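Local coordinates for glycerol dehydratase (Clostridium butyricum, PDB 1R9D), which dehydrates glycerol without coenzyme B12, probably by glycyl-radical chemistry as in its relatives of the pyruvate formate lyase family, at residues 488-502 and 615-627. Numbering follows the deposited sequence.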
loop_
_atom_site.group_PDB
_atom_site.type_symbol
_atom_site.label_atom_id
_atom_site.label_comp_id
_atom_site.label_asym_id
_atom_site.label_seq_id
_atom_site.Cartn_x
_atom_site.Cartn_y
_atom_site.Cartn_z
ATOM N N MET A 488 16.570 29.240 28.720
ATOM C CA MET A 488 15.674 28.092 28.715
ATOM C C MET A 488 14.679 28.149 27.561
ATOM O O MET A 488 14.239 27.110 27.069
ATOM C CB MET A 488 14.920 27.990 30.045
ATOM C CG MET A 488 15.787 27.552 31.220
ATOM S SD MET A 488 16.657 25.986 30.922
ATOM C CE MET A 488 15.292 24.802 31.038
ATOM N N LYS A 489 14.322 29.356 27.131
ATOM C CA LYS A 489 13.386 29.507 26.020
ATOM C C LYS A 489 14.051 29.090 24.717
ATOM O O LYS A 489 13.421 28.463 23.861
ATOM C CB LYS A 489 12.897 30.952 25.913
ATOM C CG LYS A 489 12.006 31.363 27.059
ATOM C CD LYS A 489 11.410 32.744 26.856
ATOM C CE LYS A 489 10.483 33.106 28.009
ATOM N NZ LYS A 489 9.931 34.483 27.866
ATOM N N ALA A 490 15.326 29.440 24.571
ATOM C CA ALA A 490 16.080 29.086 23.376
ATOM C C ALA A 490 16.319 27.574 23.368
ATOM O O ALA A 490 16.258 26.930 22.323
ATOM C CB ALA A 490 17.409 29.829 23.357
ATOM N N TYR A 491 16.602 27.026 24.547
ATOM C CA TYR A 491 16.834 25.595 24.724
ATOM C C TYR A 491 15.590 24.841 24.254
ATOM O O TYR A 491 15.683 23.864 23.504
ATOM C CB TYR A 491 17.104 25.314 26.205
ATOM C CG TYR A 491 17.164 23.854 26.614
ATOM C CD1 TYR A 491 18.226 23.038 26.231
ATOM C CD2 TYR A 491 16.176 23.306 27.429
ATOM C CE1 TYR A 491 18.305 21.707 26.658
ATOM C CE2 TYR A 491 16.243 21.984 27.861
ATOM C CZ TYR A 491 17.308 21.192 27.474
ATOM O OH TYR A 491 17.376 19.890 27.917
ATOM N N LYS A 492 14.424 25.306 24.693
ATOM C CA LYS A 492 13.164 24.680 24.310
ATOM C C LYS A 492 12.915 24.774 22.803
ATOM O O LYS A 492 12.378 23.842 22.200
ATOM C CB LYS A 492 12.004 25.320 25.078
ATOM C CG LYS A 492 10.623 24.755 24.744
ATOM C CD LYS A 492 9.600 25.213 25.775
ATOM C CE LYS A 492 8.180 24.817 25.406
ATOM N NZ LYS A 492 7.618 25.668 24.318
ATOM N N ALA A 493 13.315 25.889 22.197
ATOM C CA ALA A 493 13.130 26.088 20.760
ATOM C C ALA A 493 13.995 25.130 19.942
ATOM O O ALA A 493 13.560 24.624 18.900
ATOM C CB ALA A 493 13.444 27.530 20.383
ATOM N N GLN A 494 15.223 24.897 20.397
ATOM C CA GLN A 494 16.109 23.966 19.698
ATOM C C GLN A 494 15.558 22.547 19.864
ATOM O O GLN A 494 15.513 21.770 18.911
ATOM C CB GLN A 494 17.529 24.019 20.273
ATOM C CG GLN A 494 18.307 25.297 19.979
ATOM C CD GLN A 494 18.560 25.525 18.493
ATOM O OE1 GLN A 494 18.794 24.581 17.732
ATOM N NE2 GLN A 494 18.532 26.788 18.078
ATOM N N MET A 495 15.143 22.219 21.084
ATOM C CA MET A 495 14.594 20.898 21.388
ATOM C C MET A 495 13.387 20.615 20.497
ATOM O O MET A 495 13.271 19.541 19.901
ATOM C CB MET A 495 14.165 20.834 22.860
ATOM C CG MET A 495 13.801 19.439 23.368
ATOM S SD MET A 495 15.243 18.377 23.619
ATOM C CE MET A 495 15.888 19.025 25.187
ATOM N N GLU A 496 12.492 21.591 20.409
ATOM C CA GLU A 496 11.280 21.463 19.608
ATOM C C GLU A 496 11.539 21.115 18.148
ATOM O O GLU A 496 10.880 20.236 17.582
ATOM C CB GLU A 496 10.476 22.762 19.687
ATOM C CG GLU A 496 9.273 22.822 18.763
ATOM C CD GLU A 496 8.528 24.137 18.886
ATOM O OE1 GLU A 496 9.178 25.205 18.766
ATOM O OE2 GLU A 496 7.297 24.108 19.102
ATOM N N TYR A 497 12.499 21.803 17.540
ATOM C CA TYR A 497 12.824 21.584 16.139
ATOM C C TYR A 497 13.349 20.182 15.850
ATOM O O TYR A 497 12.857 19.498 14.954
ATOM C CB TYR A 497 13.860 22.608 15.672
ATOM C CG TYR A 497 14.216 22.480 14.203
ATOM C CD1 TYR A 497 13.367 22.978 13.219
ATOM C CD2 TYR A 497 15.382 21.827 13.798
ATOM C CE1 TYR A 497 13.661 22.833 11.865
ATOM C CE2 TYR A 497 15.687 21.672 12.439
ATOM C CZ TYR A 497 14.818 22.179 11.482
ATOM O OH TYR A 497 15.091 22.028 10.139
ATOM N N PHE A 498 14.350 19.748 16.607
ATOM C CA PHE A 498 14.921 18.431 16.366
ATOM C C PHE A 498 14.049 17.261 16.806
ATOM O O PHE A 498 14.084 16.203 16.180
ATOM C CB PHE A 498 16.317 18.356 16.984
ATOM C CG PHE A 498 17.326 19.204 16.264
ATOM C CD1 PHE A 498 17.828 18.807 15.027
ATOM C CD2 PHE A 498 17.716 20.434 16.780
ATOM C CE1 PHE A 498 18.705 19.626 14.308
ATOM C CE2 PHE A 498 18.593 21.264 16.067
ATOM C CZ PHE A 498 19.086 20.858 14.831
ATOM N N VAL A 499 13.260 17.435 17.863
ATOM C CA VAL A 499 12.387 16.348 18.288
ATOM C C VAL A 499 11.321 16.162 17.206
ATOM O O VAL A 499 10.936 15.042 16.890
ATOM C CB VAL A 499 11.704 16.641 19.643
ATOM C CG1 VAL A 499 10.650 15.579 19.935
ATOM C CG2 VAL A 499 12.745 16.635 20.754
ATOM N N LYS A 500 10.863 17.266 16.623
ATOM C CA LYS A 500 9.857 17.193 15.571
ATOM C C LYS A 500 10.353 16.335 14.405
ATOM O O LYS A 500 9.648 15.443 13.932
ATOM C CB LYS A 500 9.513 18.591 15.048
ATOM C CG LYS A 500 8.383 18.588 14.029
ATOM C CD LYS A 500 8.610 19.583 12.903
ATOM C CE LYS A 500 8.702 21.011 13.403
ATOM N NZ LYS A 500 8.895 21.964 12.267
ATOM N N HIS A 501 11.571 16.594 13.941
ATOM C CA HIS A 501 12.095 15.823 12.819
ATOM C C HIS A 501 12.450 14.380 13.149
ATOM O O HIS A 501 12.375 13.509 12.283
ATOM C CB HIS A 501 13.270 16.570 12.186
ATOM C CG HIS A 501 12.841 17.784 11.423
ATOM N ND1 HIS A 501 12.111 17.703 10.256
ATOM C CD2 HIS A 501 12.951 19.104 11.706
ATOM C CE1 HIS A 501 11.786 18.921 9.856
ATOM N NE2 HIS A 501 12.283 19.789 10.719
ATOM N N MET A 502 12.815 14.116 14.400
ATOM C CA MET A 502 13.132 12.755 14.814
ATOM C C MET A 502 11.843 11.933 14.772
ATOM O O MET A 502 11.819 10.805 14.275
ATOM C CB MET A 502 13.701 12.742 16.238
ATOM C CG MET A 502 13.769 11.351 16.868
ATOM S SD MET A 502 14.438 11.345 18.543
ATOM C CE MET A 502 13.089 12.118 19.451
ATOM N N GLU A 615 14.000 19.456 35.104
ATOM C CA GLU A 615 13.387 20.332 34.113
ATOM C C GLU A 615 14.024 20.174 32.731
ATOM O O GLU A 615 13.331 20.222 31.714
ATOM C CB GLU A 615 13.473 21.788 34.575
ATOM C CG GLU A 615 12.801 22.791 33.641
ATOM C CD GLU A 615 11.351 22.439 33.323
ATOM O OE1 GLU A 615 10.667 21.839 34.184
ATOM O OE2 GLU A 615 10.890 22.782 32.212
ATOM N N GLY A 616 15.341 19.992 32.696
ATOM C CA GLY A 616 16.018 19.818 31.421
ATOM C C GLY A 616 15.504 18.597 30.676
ATOM O O GLY A 616 15.279 18.643 29.460
ATOM N N ALA A 617 15.309 17.502 31.409
ATOM C CA ALA A 617 14.811 16.261 30.824
ATOM C C ALA A 617 13.339 16.395 30.452
ATOM O O ALA A 617 12.893 15.836 29.451
ATOM C CB ALA A 617 14.997 15.110 31.798
ATOM N N LEU A 618 12.587 17.135 31.264
ATOM C CA LEU A 618 11.167 17.339 31.007
ATOM C C LEU A 618 10.903 18.096 29.719
ATOM O O LEU A 618 9.877 17.883 29.078
ATOM C CB LEU A 618 10.508 18.071 32.182
ATOM C CG LEU A 618 10.045 17.159 33.322
ATOM C CD1 LEU A 618 9.672 17.995 34.556
ATOM C CD2 LEU A 618 8.851 16.333 32.847
ATOM N N VAL A 619 11.810 18.992 29.338
ATOM C CA VAL A 619 11.630 19.742 28.101
ATOM C C VAL A 619 11.623 18.740 26.942
ATOM O O VAL A 619 10.804 18.835 26.027
ATOM C CB VAL A 619 12.760 20.768 27.901
ATOM C CG1 VAL A 619 12.660 21.408 26.522
ATOM C CG2 VAL A 619 12.663 21.844 28.991
ATOM N N TYR A 620 12.543 17.781 26.990
ATOM C CA TYR A 620 12.612 16.743 25.964
ATOM C C TYR A 620 11.339 15.888 26.012
ATOM O O TYR A 620 10.679 15.665 24.996
ATOM C CB TYR A 620 13.824 15.844 26.214
ATOM C CG TYR A 620 13.826 14.586 25.372
ATOM C CD1 TYR A 620 14.107 14.639 24.006
ATOM C CD2 TYR A 620 13.513 13.353 25.935
ATOM C CE1 TYR A 620 14.077 13.492 23.219
ATOM C CE2 TYR A 620 13.478 12.189 25.152
ATOM C CZ TYR A 620 13.762 12.272 23.796
ATOM O OH TYR A 620 13.744 11.135 23.013
ATOM N N CYS A 621 10.994 15.422 27.205
ATOM C CA CYS A 621 9.823 14.568 27.374
ATOM C C CYS A 621 8.512 15.207 26.907
ATOM O O CYS A 621 7.688 14.543 26.276
ATOM C CB CYS A 621 9.710 14.118 28.836
ATOM S SG CYS A 621 11.059 12.999 29.392
ATOM N N ARG A 622 8.320 16.490 27.203
ATOM C CA ARG A 622 7.095 17.178 26.795
ATOM C C ARG A 622 6.991 17.310 25.279
ATOM O O ARG A 622 5.890 17.298 24.727
ATOM C CB ARG A 622 7.009 18.567 27.432
ATOM C CG ARG A 622 6.925 18.560 28.949
ATOM C CD ARG A 622 6.881 19.985 29.483
ATOM N NE ARG A 622 7.008 20.046 30.936
ATOM C CZ ARG A 622 7.960 20.725 31.568
ATOM N NH1 ARG A 622 8.871 21.401 30.874
ATOM N NH2 ARG A 622 8.003 20.733 32.894
ATOM N N GLU A 623 8.128 17.446 24.605
ATOM C CA GLU A 623 8.110 17.547 23.154
ATOM C C GLU A 623 7.716 16.198 22.551
ATOM O O GLU A 623 6.858 16.134 21.676
ATOM C CB GLU A 623 9.482 17.965 22.606
ATOM C CG GLU A 623 9.897 19.407 22.896
ATOM C CD GLU A 623 8.863 20.431 22.460
ATOM O OE1 GLU A 623 8.310 20.300 21.345
ATOM O OE2 GLU A 623 8.612 21.383 23.233
ATOM N N VAL A 624 8.342 15.125 23.028
ATOM C CA VAL A 624 8.051 13.786 22.518
ATOM C C VAL A 624 6.561 13.440 22.628
ATOM O O VAL A 624 5.979 12.872 21.699
ATOM C CB VAL A 624 8.883 12.711 23.262
ATOM C CG1 VAL A 624 8.466 11.313 22.812
ATOM C CG2 VAL A 624 10.369 12.918 22.979
ATOM N N ASN A 625 5.946 13.790 23.757
ATOM C CA ASN A 625 4.525 13.509 23.984
ATOM C C ASN A 625 3.570 14.121 22.959
ATOM O O ASN A 625 2.423 13.691 22.846
ATOM C CB ASN A 625 4.096 13.985 25.380
ATOM C CG ASN A 625 4.426 12.988 26.469
ATOM O OD1 ASN A 625 4.880 11.874 26.201
ATOM N ND2 ASN A 625 4.189 13.384 27.716
ATOM N N LYS A 626 4.029 15.118 22.215
ATOM C CA LYS A 626 3.180 15.781 21.229
ATOM C C LYS A 626 2.852 14.958 19.990
ATOM O O LYS A 626 1.875 15.252 19.291
ATOM C CB LYS A 626 3.840 17.072 20.745
ATOM C CG LYS A 626 3.976 18.169 21.775
ATOM C CD LYS A 626 4.855 19.275 21.217
ATOM C CE LYS A 626 4.970 20.452 22.176
ATOM N NZ LYS A 626 5.807 21.533 21.572
ATOM N N TYR A 627 3.652 13.930 19.727
ATOM C CA TYR A 627 3.494 13.131 18.512
ATOM C C TYR A 627 2.736 11.810 18.558
ATOM O O TYR A 627 2.642 11.169 19.599
ATOM C CB TYR A 627 4.887 12.903 17.916
ATOM C CG TYR A 627 5.605 14.205 17.684
ATOM C CD1 TYR A 627 6.316 14.831 18.714
ATOM C CD2 TYR A 627 5.473 14.879 16.472
ATOM C CE1 TYR A 627 6.865 16.104 18.544
ATOM C CE2 TYR A 627 6.016 16.152 16.290
ATOM C CZ TYR A 627 6.703 16.760 17.332
ATOM O OH TYR A 627 7.176 18.042 17.168
HETATM O O HOH W 1 8.055 24.081 22.328
HETATM O O HOH W 2 8.831 18.905 19.056
#
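E623 enters helix 488-502 as a knob into a hole made by K492, M495, E496 and V499, where two helices of the pyruvate formate lyase-like fold run roughly parallel, their axes crossing at -39°. Its first torsion sets CG, anti to the carbonyl carbon, against M495 CG, and the bend at chi2 (-53°) then turns the carboxylate over E496 CA. E623 OE1 accepts a hydrogen bond from K626 NZ at 2.8 Å, part of a salt bridge, with NZ on the syn side but tilted out of the carboxylate plane. E496 OE2 makes a longer salt bridge to the same ammonium, 3.9 Å from K626 NZ; the shared lysine probably eases the meeting of two carboxylates. E623 OE2 reaches K492 NZ through a water, which donates to the carboxylate and accepts from the ammonium.

Farther toward the N-termini, the Y491 ring crosses V619 at a slant, Y491 CE2 3.7 Å from V619 CB. With chi1 at 171° the ring extends across to the other helix, and Y491 OH donates to G616 O at 2.9 Å, approaching from above the carbonyl plane. M495 lies between V619 and Y620: its CG packs on V619 CG1, and its SD meets the Y620 ring edge-on, 5.2 Å from the centroid, a Met-aromatic contact. F451 touches both M495 and Y620, which joins the pair to strand 449-452.

V499 CG1 rests on E623 CB, 3.8 Å away. Past the helix, the Y627 ring leans obliquely on K500, and I194 of the second subunit packs on both residues. A second water donates to E496 O and E623 OE1 and accepts from Y627 OH at 2.7 Å.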